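PDB 3M1T: putative phosphohydrolase, which is of unknown specific function but carries an all-helical HDOD domain of the HD phosphodiesterase clan and may act in signal transduction. Local coordinates for residues Cys117-Leu120 with Ala121-Leu124; Ser212-Ala215 with Gly216-Ala219; Leu168-Lys171 with Glu172-Tyr176; Leu195-Gly198 with Ile199-Asn203; Phe101-Ala104 with Asp105-Gly108. All coordinates share one frame; numbering follows the deposited sequence. Where two conformers were deposited one is given.

Contact 1. Residues Cys117-Leu120 with Ala121-Leu124; sequences CQEL and AKRL
With chi1 at 177°, E119 sends CG to the side remote from its backbone N, and a bend at chi2 of 58° then swings the carboxylate along the helix; R123, its CG next to the backbone N, runs straight from CG to NE and meets it one turn on. This is an i to i+4 salt bridge on the last turns of helix 103-124 of the all-helical HDOD fold. OE2 of E119 lies 2.8 Å from NE of R123, receives that N-H on its anti lone pair, and sits at the guanidinium edge, close to its plane. The carboxylate and guanidinium planes are 55° apart, and NH2 of R123 is 3.5 Å from OE2 of E119, so the bond is through NE. The outer end of R123 is held elsewhere, its NH1 bonding to the backbone O of D252 and of G254. The second oxygen of E119, OE1, has its own strong partner in the K259 ammonium. A water also donates to OE1 of E119 at 2.6 Å and accepts from NZ of K122 at 3.1 Å, bridging two side chains that meet at about a right angle. With R123 and K259 bonded to it and K122 linked through water, the buried carboxylate is probably stabilised as an anion. L120 turns to helix 213-227, touching M220. In the last turn, O of L120 accepts from N of L124 at 2.9 Å, and CG of L124 lies 3.3 Å from that same oxygen.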
loop_
_atom_site.group_PDB
_atom_site.type_symbol
_atom_site.label_atom_id
_atom_site.label_comp_id
_atom_site.label_asym_id
_atom_site.label_seq_id
_atom_site.Cartn_x
_atom_site.Cartn_y
_atom_site.Cartn_z
ATOM N N CYS A 117 3.115 1.018 -8.585
ATOM C CA CYS A 117 4.205 1.761 -7.962
ATOM C C CYS A 117 5.594 1.111 -8.203
ATOM O O CYS A 117 6.591 1.770 -8.424
ATOM C CB CYS A 117 3.977 1.830 -6.449
ATOM S SG CYS A 117 2.700 2.967 -5.927
ATOM N N GLN A 118 5.654 -0.202 -8.086
ATOM C CA GLN A 118 6.880 -0.934 -8.314
ATOM C C GLN A 118 7.481 -0.666 -9.701
ATOM O O GLN A 118 8.702 -0.541 -9.852
ATOM C CB GLN A 118 6.603 -2.429 -8.122
ATOM C CG GLN A 118 7.830 -3.282 -8.000
ATOM C CD GLN A 118 7.498 -4.717 -7.609
ATOM O OE1 GLN A 118 6.709 -5.390 -8.280
ATOM N NE2 GLN A 118 8.107 -5.193 -6.511
ATOM N N GLU A 119 6.616 -0.623 -10.716
ATOM C CA GLU A 119 7.017 -0.317 -12.078
ATOM C C GLU A 119 7.499 1.136 -12.189
ATOM O O GLU A 119 8.496 1.421 -12.841
ATOM C CB GLU A 119 5.834 -0.517 -13.027
ATOM C CG GLU A 119 6.130 -0.163 -14.479
ATOM C CD GLU A 119 7.283 -0.948 -15.102
ATOM O OE1 GLU A 119 7.521 -2.117 -14.684
ATOM O OE2 GLU A 119 7.898 -0.406 -16.050
ATOM N N LEU A 120 6.774 2.049 -11.555
ATOM C CA LEU A 120 7.218 3.452 -11.557
ATOM C C LEU A 120 8.609 3.590 -10.935
ATOM O O LEU A 120 9.445 4.338 -11.433
ATOM C CB LEU A 120 6.217 4.355 -10.822
ATOM C CG LEU A 120 4.790 4.344 -11.334
ATOM C CD1 LEU A 120 3.866 5.263 -10.529
ATOM C CD2 LEU A 120 4.703 4.675 -12.838
ATOM N N ALA A 121 8.839 2.890 -9.814
ATOM C CA ALA A 121 10.140 2.920 -9.138
ATOM C C ALA A 121 11.281 2.425 -10.022
ATOM O O ALA A 121 12.401 2.961 -10.027
ATOM C CB ALA A 121 10.087 2.057 -7.845
ATOM N N LYS A 122 11.000 1.361 -10.758
ATOM C CA LYS A 122 11.975 0.831 -11.704
ATOM C C LYS A 122 12.394 1.899 -12.679
ATOM O O LYS A 122 13.593 2.058 -12.970
ATOM C CB LYS A 122 11.388 -0.348 -12.446
ATOM C CG LYS A 122 11.468 -1.630 -11.640
ATOM C CD LYS A 122 10.771 -2.788 -12.317
ATOM C CE LYS A 122 10.433 -3.887 -11.296
ATOM N NZ LYS A 122 10.078 -5.148 -12.010
ATOM N N ARG A 123 11.404 2.641 -13.186
ATOM C CA ARG A 123 11.649 3.738 -14.111
ATOM C C ARG A 123 12.356 4.947 -13.513
ATOM O O ARG A 123 13.153 5.604 -14.195
ATOM C CB ARG A 123 10.328 4.158 -14.773
ATOM C CG ARG A 123 9.820 3.095 -15.783
ATOM C CD ARG A 123 8.340 3.221 -16.147
ATOM N NE ARG A 123 8.045 2.187 -17.121
ATOM C CZ ARG A 123 8.146 2.286 -18.441
ATOM N NH1 ARG A 123 8.463 3.438 -19.018
ATOM N NH2 ARG A 123 7.927 1.212 -19.197
ATOM N N LEU A 124 12.048 5.249 -12.258
ATOM C CA LEU A 124 12.663 6.361 -11.558
ATOM C C LEU A 124 14.036 5.991 -10.976
ATOM O O LEU A 124 14.770 6.863 -10.532
ATOM C CB LEU A 124 11.748 6.821 -10.408
ATOM C CG LEU A 124 10.398 7.403 -10.825
ATOM C CD1 LEU A 124 9.405 7.467 -9.671
ATOM C CD2 LEU A 124 10.553 8.813 -11.510
HETATM O O HOH W 1 7.333 -3.871 -12.833
#

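Contact 2. Residues Ser212-Ala215 with Gly216-Ala219; sequences SKLA and GMLA
Selenomethionine M217 folds back along its own helix to touch K213 and L214, a side chain that can be traced atom by atom. Its CB rests 3.5 Å from the O of L214, and CG passes 3.4 Å from the O of K213, the oxygen that also takes the backbone N-H of M217 at 2.8 Å between N and O. Up to SE the chain is extended, with chi2 at 180°; the turn comes at chi3, -110°, and carries the terminal CE back over the preceding turn. There CE lies 3.6 Å from O of K213 and 3.9 Å from CB of K213, with CD2 of L214 as its apolar partner at 3.8 Å. The same side chain is pressed by A121, L120 and L124 of helix 103-124 and by A131 of helix 128-137, while L214 also leans on A131 and on E130. The helix itself is started by S212, whose OG receives the N-H of A215 at 3.1 Å and whose O receives that of G216. A serine accepting from the third residue after it is the classic N-cap, here opening helix 213-227 of an all-helical bundle.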
loop_
_atom_site.group_PDB
_atom_site.type_symbol
_atom_site.label_atom_id
_atom_site.label_comp_id
_atom_site.label_asym_id
_atom_site.label_seq_id
_atom_site.Cartn_x
_atom_site.Cartn_y
_atom_site.Cartn_z
ATOM N N SER A 212 8.570 14.088 -1.969
ATOM C CA SER A 212 8.620 12.632 -1.756
ATOM C C SER A 212 8.270 11.921 -3.066
ATOM O O SER A 212 7.116 11.971 -3.529
ATOM C CB SER A 212 7.594 12.212 -0.713
ATOM O OG SER A 212 7.404 10.780 -0.672
ATOM N N LYS A 213 9.258 11.228 -3.620
ATOM C CA LYS A 213 8.968 10.404 -4.814
ATOM C C LYS A 213 7.915 9.327 -4.554
ATOM O O LYS A 213 7.062 9.069 -5.394
ATOM C CB LYS A 213 10.223 9.811 -5.394
ATOM C CG LYS A 213 11.164 10.858 -5.991
ATOM C CD LYS A 213 12.515 10.236 -6.399
ATOM C CE LYS A 213 13.411 11.328 -7.058
ATOM N NZ LYS A 213 14.797 10.772 -7.170
ATOM N N LEU A 214 7.969 8.704 -3.372
ATOM C CA LEU A 214 6.968 7.708 -3.058
ATOM C C LEU A 214 5.549 8.260 -3.041
ATOM O O LEU A 214 4.642 7.604 -3.536
ATOM C CB LEU A 214 7.287 7.001 -1.730
ATOM C CG LEU A 214 8.423 6.014 -1.809
ATOM C CD1 LEU A 214 8.769 5.624 -0.346
ATOM C CD2 LEU A 214 8.001 4.674 -2.563
ATOM N N ALA A 215 5.346 9.455 -2.501
ATOM C CA ALA A 215 4.038 10.074 -2.508
ATOM C C ALA A 215 3.602 10.359 -3.946
ATOM O O ALA A 215 2.452 10.141 -4.245
ATOM C CB ALA A 215 4.009 11.370 -1.685
ATOM N N GLY A 216 4.535 10.790 -4.762
ATOM C CA GLY A 216 4.230 11.056 -6.189
ATOM C C GLY A 216 3.831 9.775 -6.884
ATOM O O GLY A 216 2.872 9.744 -7.685
HETATM N N MSE A 217 4.586 8.711 -6.618
HETATM C CA MSE A 217 4.242 7.377 -7.183
HETATM C C MSE A 217 2.863 6.946 -6.746
HETATM O O MSE A 217 2.058 6.413 -7.560
HETATM C CB MSE A 217 5.265 6.295 -6.771
HETATM C CG MSE A 217 6.618 6.418 -7.472
HETATM SE SE MSE A 217 7.823 5.074 -6.925
HETATM C CE MSE A 217 9.098 6.113 -5.901
ATOM N N LEU A 218 2.555 7.064 -5.436
ATOM C CA LEU A 218 1.241 6.703 -4.956
ATOM C C LEU A 218 0.161 7.505 -5.669
ATOM O O LEU A 218 -0.863 6.951 -6.134
ATOM C CB LEU A 218 1.057 6.852 -3.445
ATOM C CG LEU A 218 1.663 5.806 -2.562
ATOM C CD1 LEU A 218 1.427 6.295 -1.111
ATOM C CD2 LEU A 218 1.056 4.408 -2.852
ATOM N N ALA A 219 0.375 8.803 -5.772
ATOM C CA ALA A 219 -0.650 9.663 -6.408
ATOM C C ALA A 219 -0.946 9.193 -7.841
ATOM O O ALA A 219 -2.123 9.061 -8.248
ATOM C CB ALA A 219 -0.207 11.099 -6.383
#

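Contact 3. Residues Leu168-Lys171 with Glu172-Tyr176; sequences LMEK and ELLGY
The backbone O of E170 is reached by two N-H groups at once, that of L174 at 2.8 Å from its N and, weakly, that of G175 at 3.4 Å from its N. This is the glycine-terminated C-terminal end of helix 166-174, within the HDOD domain. G175 has a phi of 87°, a left-handed conformation easily taken by a residue with no CB to press against the carbonyl O of L174. The N-H of G175 also reaches the O of K171, 2.9 Å from its N, although it comes in well above that carbonyl's plane, 42° out of it, instead of along a lone pair. The chain then turns back, and CG of K171 lies alongside the backbone of Y176. CB of L174 sits 3.2 Å from the O of E170 and 3.9 Å above the Y176 ring plane, displaced toward the rim. The polar ends of E170 and K171 point to other parts of the chain, OE1 of E170 to ND2 of N178 and NZ of K171 to E180. Helix 150-161 backs the turn, with I156 touching both M169 and E170. On the outer side, E172 makes a weak bond to a glycerol, probably from the crystallisation liquor. Next to it selenomethionine M169 and L173 run side by side, pointing the same way. Bends at both chi2 and chi3 curl M169 round, so that its terminal CE ends 3.9 Å from CD1 of L173.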
loop_
_atom_site.group_PDB
_atom_site.type_symbol
_atom_site.label_atom_id
_atom_site.label_comp_id
_atom_site.label_asym_id
_atom_site.label_seq_id
_atom_site.Cartn_x
_atom_site.Cartn_y
_atom_site.Cartn_z
ATOM N N LEU A 168 -10.956 16.417 2.868
ATOM C CA LEU A 168 -11.307 17.650 3.543
ATOM C C LEU A 168 -12.369 17.424 4.608
ATOM O O LEU A 168 -12.293 18.000 5.692
ATOM C CB LEU A 168 -11.740 18.711 2.562
ATOM C CG LEU A 168 -10.686 19.173 1.534
ATOM C CD1 LEU A 168 -11.119 20.299 0.595
ATOM C CD2 LEU A 168 -9.447 19.612 2.316
HETATM N N MSE A 169 -13.382 16.590 4.296
HETATM C CA MSE A 169 -14.349 16.214 5.317
HETATM C C MSE A 169 -13.756 15.556 6.547
HETATM O O MSE A 169 -14.134 15.857 7.658
HETATM C CB MSE A 169 -15.404 15.305 4.701
HETATM C CG MSE A 169 -16.367 16.007 3.815
HETATM SE SE MSE A 169 -17.640 17.184 4.717
HETATM C CE MSE A 169 -18.486 15.829 5.859
ATOM N N GLU A 170 -12.806 14.646 6.336
ATOM C CA GLU A 170 -12.115 14.023 7.433
ATOM C C GLU A 170 -11.390 15.063 8.303
ATOM O O GLU A 170 -11.517 15.037 9.531
ATOM C CB GLU A 170 -11.119 12.988 6.885
ATOM C CG GLU A 170 -11.815 11.711 6.361
ATOM C CD GLU A 170 -10.941 10.841 5.451
ATOM O OE1 GLU A 170 -9.786 11.225 5.123
ATOM O OE2 GLU A 170 -11.428 9.751 5.043
ATOM N N LYS A 171 -10.645 15.973 7.677
ATOM C CA LYS A 171 -10.050 17.049 8.461
ATOM C C LYS A 171 -11.003 17.867 9.271
ATOM O O LYS A 171 -10.765 18.164 10.421
ATOM C CB LYS A 171 -9.045 17.909 7.667
ATOM C CG LYS A 171 -7.626 17.656 8.191
ATOM C CD LYS A 171 -6.528 18.147 7.287
ATOM C CE LYS A 171 -5.357 17.155 7.239
ATOM N NZ LYS A 171 -4.005 17.851 7.251
ATOM N N GLU A 172 -12.149 18.203 8.684
ATOM C CA GLU A 172 -13.123 18.948 9.397
ATOM C C GLU A 172 -13.631 18.237 10.593
ATOM O O GLU A 172 -13.735 18.880 11.633
ATOM C CB GLU A 172 -14.349 19.317 8.515
ATOM C CG GLU A 172 -14.065 20.297 7.392
ATOM C CD GLU A 172 -15.288 20.975 6.812
ATOM O OE1 GLU A 172 -16.362 20.810 7.401
ATOM O OE2 GLU A 172 -15.120 21.722 5.816
ATOM N N LEU A 173 -14.041 16.961 10.476
ATOM C CA LEU A 173 -14.737 16.292 11.548
ATOM C C LEU A 173 -13.807 15.547 12.524
ATOM O O LEU A 173 -14.193 15.305 13.654
ATOM C CB LEU A 173 -15.769 15.316 10.969
ATOM C CG LEU A 173 -16.907 16.010 10.220
ATOM C CD1 LEU A 173 -17.861 14.945 9.640
ATOM C CD2 LEU A 173 -17.620 16.939 11.163
ATOM N N LEU A 174 -12.626 15.181 12.070
ATOM C CA LEU A 174 -11.664 14.407 12.855
ATOM C C LEU A 174 -10.405 15.186 13.209
ATOM O O LEU A 174 -9.734 14.804 14.160
ATOM C CB LEU A 174 -11.223 13.171 12.088
ATOM C CG LEU A 174 -12.344 12.179 11.704
ATOM C CD1 LEU A 174 -11.800 11.146 10.697
ATOM C CD2 LEU A 174 -12.966 11.561 12.933
ATOM N N GLY A 175 -10.042 16.181 12.416
ATOM C CA GLY A 175 -8.823 16.943 12.607
ATOM C C GLY A 175 -7.609 16.316 11.923
ATOM O O GLY A 175 -6.465 16.832 12.062
ATOM N N TYR A 176 -7.802 15.222 11.185
ATOM C CA TYR A 176 -6.766 14.605 10.385
ATOM C C TYR A 176 -7.455 13.849 9.274
ATOM O O TYR A 176 -8.704 13.691 9.339
ATOM C CB TYR A 176 -5.922 13.633 11.274
ATOM C CG TYR A 176 -6.723 12.569 11.943
ATOM C CD1 TYR A 176 -7.115 11.453 11.234
ATOM C CD2 TYR A 176 -7.224 12.723 13.223
ATOM C CE1 TYR A 176 -7.889 10.525 11.822
ATOM C CE2 TYR A 176 -7.993 11.749 13.851
ATOM C CZ TYR A 176 -8.362 10.665 13.117
ATOM O OH TYR A 176 -9.165 9.716 13.713
#

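Contact 4. Residues Leu195-Gly198 with Ile199-Asn203; sequences LVKG and IQFQN
Successive i to i+4 bonds carry helix 193-200 through its last turn, from L195 O to I199 N (3.0 Å, N-H...O angle 171°), from V196 O to Q200 N and, more bent, from K197 O to F201 N. Among the side chains, K197 and F201 meet across the last turn. K197 is extended throughout, and its CG touches CD2 of F201 at 3.9 Å. The carbonyl O of K197, already taking the N-H of F201, also lies at the edge of that aromatic ring and close to its plane, 3.6 Å from CD2 of F201. Beyond CG the lysine runs on to give its NZ to the O of P210. On another side of the helix I199 lays CG1 over the carbonyl of L195, 3.3 Å from its O; V196 and I199 face helix 178-188 through A183 and A186. Q202 lies just past the helix end. Its chi1 of 67° puts CG in the crowded position between backbone N and carbonyl carbon, which turns the amide back over the last turn. There NE2 of Q202 donates to O of I199 at 2.9 Å, on a lone pair and in the carbonyl plane, with the acceptor almost in the amide plane too. NE2 donates as well to the O of H138, and OE1 of Q202 accepts from NZ of K222. Two acceptors for the NH2 and a cation for the oxygen leave little doubt about which end of this buried amide is which, and probably hold it against rotation.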
loop_
_atom_site.group_PDB
_atom_site.type_symbol
_atom_site.label_atom_id
_atom_site.label_comp_id
_atom_site.label_asym_id
_atom_site.label_seq_id
_atom_site.Cartn_x
_atom_site.Cartn_y
_atom_site.Cartn_z
ATOM N N LEU A 195 8.717 5.529 3.834
ATOM C CA LEU A 195 7.417 4.937 3.623
ATOM C C LEU A 195 6.337 5.807 4.231
ATOM O O LEU A 195 5.273 6.066 3.647
ATOM C CB LEU A 195 7.386 3.501 4.151
ATOM C CG LEU A 195 8.156 2.507 3.280
ATOM C CD1 LEU A 195 8.237 1.154 3.975
ATOM C CD2 LEU A 195 7.481 2.293 1.931
ATOM N N VAL A 196 6.533 6.181 5.505
ATOM C CA VAL A 196 5.574 7.016 6.239
ATOM C C VAL A 196 5.262 8.312 5.456
ATOM O O VAL A 196 4.086 8.645 5.274
ATOM C CB VAL A 196 6.092 7.326 7.667
ATOM C CG1 VAL A 196 5.156 8.356 8.377
ATOM C CG2 VAL A 196 6.237 5.982 8.427
ATOM N N LYS A 197 6.297 8.977 4.987
ATOM C CA LYS A 197 6.110 10.265 4.277
ATOM C C LYS A 197 5.402 10.027 2.936
ATOM O O LYS A 197 4.543 10.847 2.539
ATOM C CB LYS A 197 7.424 10.925 4.084
ATOM C CG LYS A 197 7.283 12.297 3.397
ATOM C CD LYS A 197 8.668 12.860 3.090
ATOM C CE LYS A 197 8.571 14.277 2.543
ATOM N NZ LYS A 197 9.933 14.761 2.235
ATOM N N GLY A 198 5.678 8.898 2.296
ATOM C CA GLY A 198 4.967 8.559 1.014
ATOM C C GLY A 198 3.488 8.445 1.241
ATOM O O GLY A 198 2.690 9.063 0.538
ATOM N N ILE A 199 3.103 7.688 2.276
ATOM C CA ILE A 199 1.709 7.522 2.645
ATOM C C ILE A 199 1.068 8.878 2.978
ATOM O O ILE A 199 -0.031 9.193 2.522
ATOM C CB ILE A 199 1.544 6.520 3.833
ATOM C CG1 ILE A 199 2.137 5.172 3.425
ATOM C CG2 ILE A 199 0.067 6.406 4.225
ATOM C CD1 ILE A 199 2.418 4.272 4.663
ATOM N N GLN A 200 1.743 9.662 3.817
ATOM C CA GLN A 200 1.253 10.936 4.301
ATOM C C GLN A 200 0.869 11.900 3.165
ATOM O O GLN A 200 -0.176 12.534 3.236
ATOM C CB GLN A 200 2.316 11.578 5.187
ATOM C CG GLN A 200 1.922 12.921 5.698
ATOM C CD GLN A 200 3.048 13.686 6.354
ATOM O OE1 GLN A 200 4.242 13.259 6.372
ATOM N NE2 GLN A 200 2.694 14.839 6.900
ATOM N N PHE A 201 1.709 11.947 2.125
ATOM C CA PHE A 201 1.515 12.957 1.078
ATOM C C PHE A 201 0.863 12.412 -0.172
ATOM O O PHE A 201 0.806 13.111 -1.181
ATOM C CB PHE A 201 2.842 13.639 0.742
ATOM C CG PHE A 201 3.220 14.717 1.713
ATOM C CD1 PHE A 201 2.700 15.996 1.573
ATOM C CD2 PHE A 201 4.057 14.431 2.767
ATOM C CE1 PHE A 201 3.002 16.974 2.488
ATOM C CE2 PHE A 201 4.370 15.405 3.708
ATOM C CZ PHE A 201 3.847 16.678 3.538
ATOM N N GLN A 202 0.303 11.195 -0.124
ATOM C CA GLN A 202 -0.255 10.573 -1.325
ATOM C C GLN A 202 -1.290 11.441 -2.101
ATOM O O GLN A 202 -1.496 11.194 -3.283
ATOM C CB GLN A 202 -0.859 9.230 -0.978
ATOM C CG GLN A 202 -2.098 9.312 -0.079
ATOM C CD GLN A 202 -2.579 7.950 0.310
ATOM O OE1 GLN A 202 -3.400 7.320 -0.362
ATOM N NE2 GLN A 202 -1.974 7.407 1.412
ATOM N N ASN A 203 -2.038 12.265 -1.384
ATOM C CA ASN A 203 -3.106 13.097 -2.017
ATOM C C ASN A 203 -2.661 14.493 -2.388
ATOM O O ASN A 203 -3.430 15.193 -3.104
ATOM C CB ASN A 203 -4.291 13.164 -1.078
ATOM C CG ASN A 203 -4.916 11.811 -0.855
ATOM O OD1 ASN A 203 -5.030 11.016 -1.790
ATOM N ND2 ASN A 203 -5.269 11.518 0.393
#

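Contact 5. Residues Phe101-Ala104 with Asp105-Gly108; sequences FDLA and DFWG
D102 and D105 make the first shell: OD2 of D102 takes the backbone N-H of D105 at 2.9 Å on its anti lone pair, while the backbone O of D102 takes the N-H of F106 at 2.9 Å. This is the N-cap of helix 103-124, and chi1 of D102, -178°, swings the carboxylate back over the open end of the first turn. The D105 carboxylate comes close too in the conformer described, one of two, with its OD1 3.7 Å from OD2 of D102; how far the two like charges really approach is therefore doubtful. Around the cap lies an apolar shell. F101, just before the cap residue, meets F106, four places after it, through CD2 of F101 and CD1 of F106 at 4.2 Å, the pairing known as a hydrophobic staple. L103 and W107 lie side by side, CB of L103 being 4.1 Å from CD1 of W107, an atom that also sits 3.2 Å from O of L103. CD2 of F106 stands 3.7 Å above the centre of the W107 ring, so an edge of the phenyl meets a face of the indole. Further out, F101 and F106 both press on L143 of helix 140-148, F101 also reaching E142 and V146, while W107 leans on V91 and V92 of helix 79-94.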
loop_
_atom_site.group_PDB
_atom_site.type_symbol
_atom_site.label_atom_id
_atom_site.label_comp_id
_atom_site.label_asym_id
_atom_site.label_seq_id
_atom_site.Cartn_x
_atom_site.Cartn_y
_atom_site.Cartn_z
ATOM N N PHE A 101 -16.756 -3.152 3.617
ATOM C CA PHE A 101 -15.646 -3.475 2.730
ATOM C C PHE A 101 -15.601 -4.938 2.456
ATOM O O PHE A 101 -15.725 -5.735 3.365
ATOM C CB PHE A 101 -14.299 -3.065 3.351
ATOM C CG PHE A 101 -14.084 -1.594 3.342
ATOM C CD1 PHE A 101 -14.580 -0.815 4.372
ATOM C CD2 PHE A 101 -13.418 -0.979 2.293
ATOM C CE1 PHE A 101 -14.413 0.571 4.362
ATOM C CE2 PHE A 101 -13.234 0.405 2.281
ATOM C CZ PHE A 101 -13.749 1.173 3.311
ATOM N N ASP A 102 -15.387 -5.279 1.195
ATOM C CA ASP A 102 -14.987 -6.624 0.858
ATOM C C ASP A 102 -13.491 -6.595 0.845
ATOM O O ASP A 102 -12.888 -5.885 0.043
ATOM C CB ASP A 102 -15.439 -7.070 -0.522
ATOM C CG ASP A 102 -15.028 -8.510 -0.794
ATOM O OD1 ASP A 102 -15.704 -9.422 -0.266
ATOM O OD2 ASP A 102 -14.014 -8.743 -1.481
ATOM N N LEU A 103 -12.886 -7.384 1.691
ATOM C CA LEU A 103 -11.443 -7.357 1.792
ATOM C C LEU A 103 -10.711 -7.899 0.529
ATOM O O LEU A 103 -9.674 -7.351 0.175
ATOM C CB LEU A 103 -10.987 -7.999 3.120
ATOM C CG LEU A 103 -11.264 -7.135 4.391
ATOM C CD1 LEU A 103 -10.805 -7.773 5.682
ATOM C CD2 LEU A 103 -10.642 -5.752 4.276
ATOM N N ALA A 104 -11.244 -8.920 -0.182
ATOM C CA ALA A 104 -10.647 -9.299 -1.471
ATOM C C ALA A 104 -10.598 -8.121 -2.445
ATOM O O ALA A 104 -9.608 -7.950 -3.151
ATOM C CB ALA A 104 -11.409 -10.493 -2.131
ATOM N N ASP A 105 -11.662 -7.323 -2.502
ATOM C CA ASP A 105 -11.702 -6.160 -3.395
ATOM C C ASP A 105 -10.748 -5.056 -2.885
ATOM O O ASP A 105 -10.029 -4.439 -3.678
ATOM C CB ASP A 105 -13.124 -5.577 -3.526
ATOM C CG ASP A 105 -14.088 -6.473 -4.329
ATOM O OD1 ASP A 105 -13.684 -7.495 -4.914
ATOM O OD2 ASP A 105 -15.281 -6.125 -4.365
ATOM N N PHE A 106 -10.783 -4.804 -1.580
ATOM C CA PHE A 106 -9.913 -3.783 -0.946
ATOM C C PHE A 106 -8.481 -4.118 -1.243
ATOM O O PHE A 106 -7.714 -3.287 -1.741
ATOM C CB PHE A 106 -10.104 -3.712 0.570
ATOM C CG PHE A 106 -9.133 -2.767 1.244
ATOM C CD1 PHE A 106 -9.383 -1.400 1.320
ATOM C CD2 PHE A 106 -7.943 -3.255 1.737
ATOM C CE1 PHE A 106 -8.458 -0.547 1.926
ATOM C CE2 PHE A 106 -6.997 -2.408 2.296
ATOM C CZ PHE A 106 -7.264 -1.058 2.398
ATOM N N TRP A 107 -8.088 -5.340 -0.888
ATOM C CA TRP A 107 -6.688 -5.722 -1.103
ATOM C C TRP A 107 -6.344 -5.859 -2.572
ATOM O O TRP A 107 -5.241 -5.548 -2.972
ATOM C CB TRP A 107 -6.347 -7.001 -0.318
ATOM C CG TRP A 107 -6.274 -6.730 1.141
ATOM C CD1 TRP A 107 -7.098 -7.244 2.090
ATOM C CD2 TRP A 107 -5.337 -5.886 1.844
ATOM N NE1 TRP A 107 -6.756 -6.785 3.340
ATOM C CE2 TRP A 107 -5.698 -5.917 3.213
ATOM C CE3 TRP A 107 -4.272 -5.078 1.454
ATOM C CZ2 TRP A 107 -5.013 -5.225 4.165
ATOM C CZ3 TRP A 107 -3.613 -4.371 2.396
ATOM C CH2 TRP A 107 -3.969 -4.430 3.741
ATOM N N GLY A 108 -7.285 -6.305 -3.388
ATOM C CA GLY A 108 -7.039 -6.331 -4.825
ATOM C C GLY A 108 -6.645 -4.953 -5.352
ATOM O O GLY A 108 -5.698 -4.821 -6.149
#

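Helix 103-124 carries two of the five sites: contact 5 opens it and contact 1 closes it, their centres about 24 Å apart on opposite sides of the chain's centre. Contact 2 touches both contact 1 and contact 4, which do not touch each other (nearest atoms about 9 Å apart). The centres of contacts 1 and 2 are about 10 Å apart, with SE of M217 lying 3.8 Å from N of A121 and CD2 of L218 as far from SG of C117. Contacts 2 and 4 are closer still, about 7 Å between centres, on consecutive helices: CB of A215 packs 3.5 Å from CB of F201. Contact 3 lies at the periphery, its centre about 32 Å from that of contact 1, and beside it sits the glycerol.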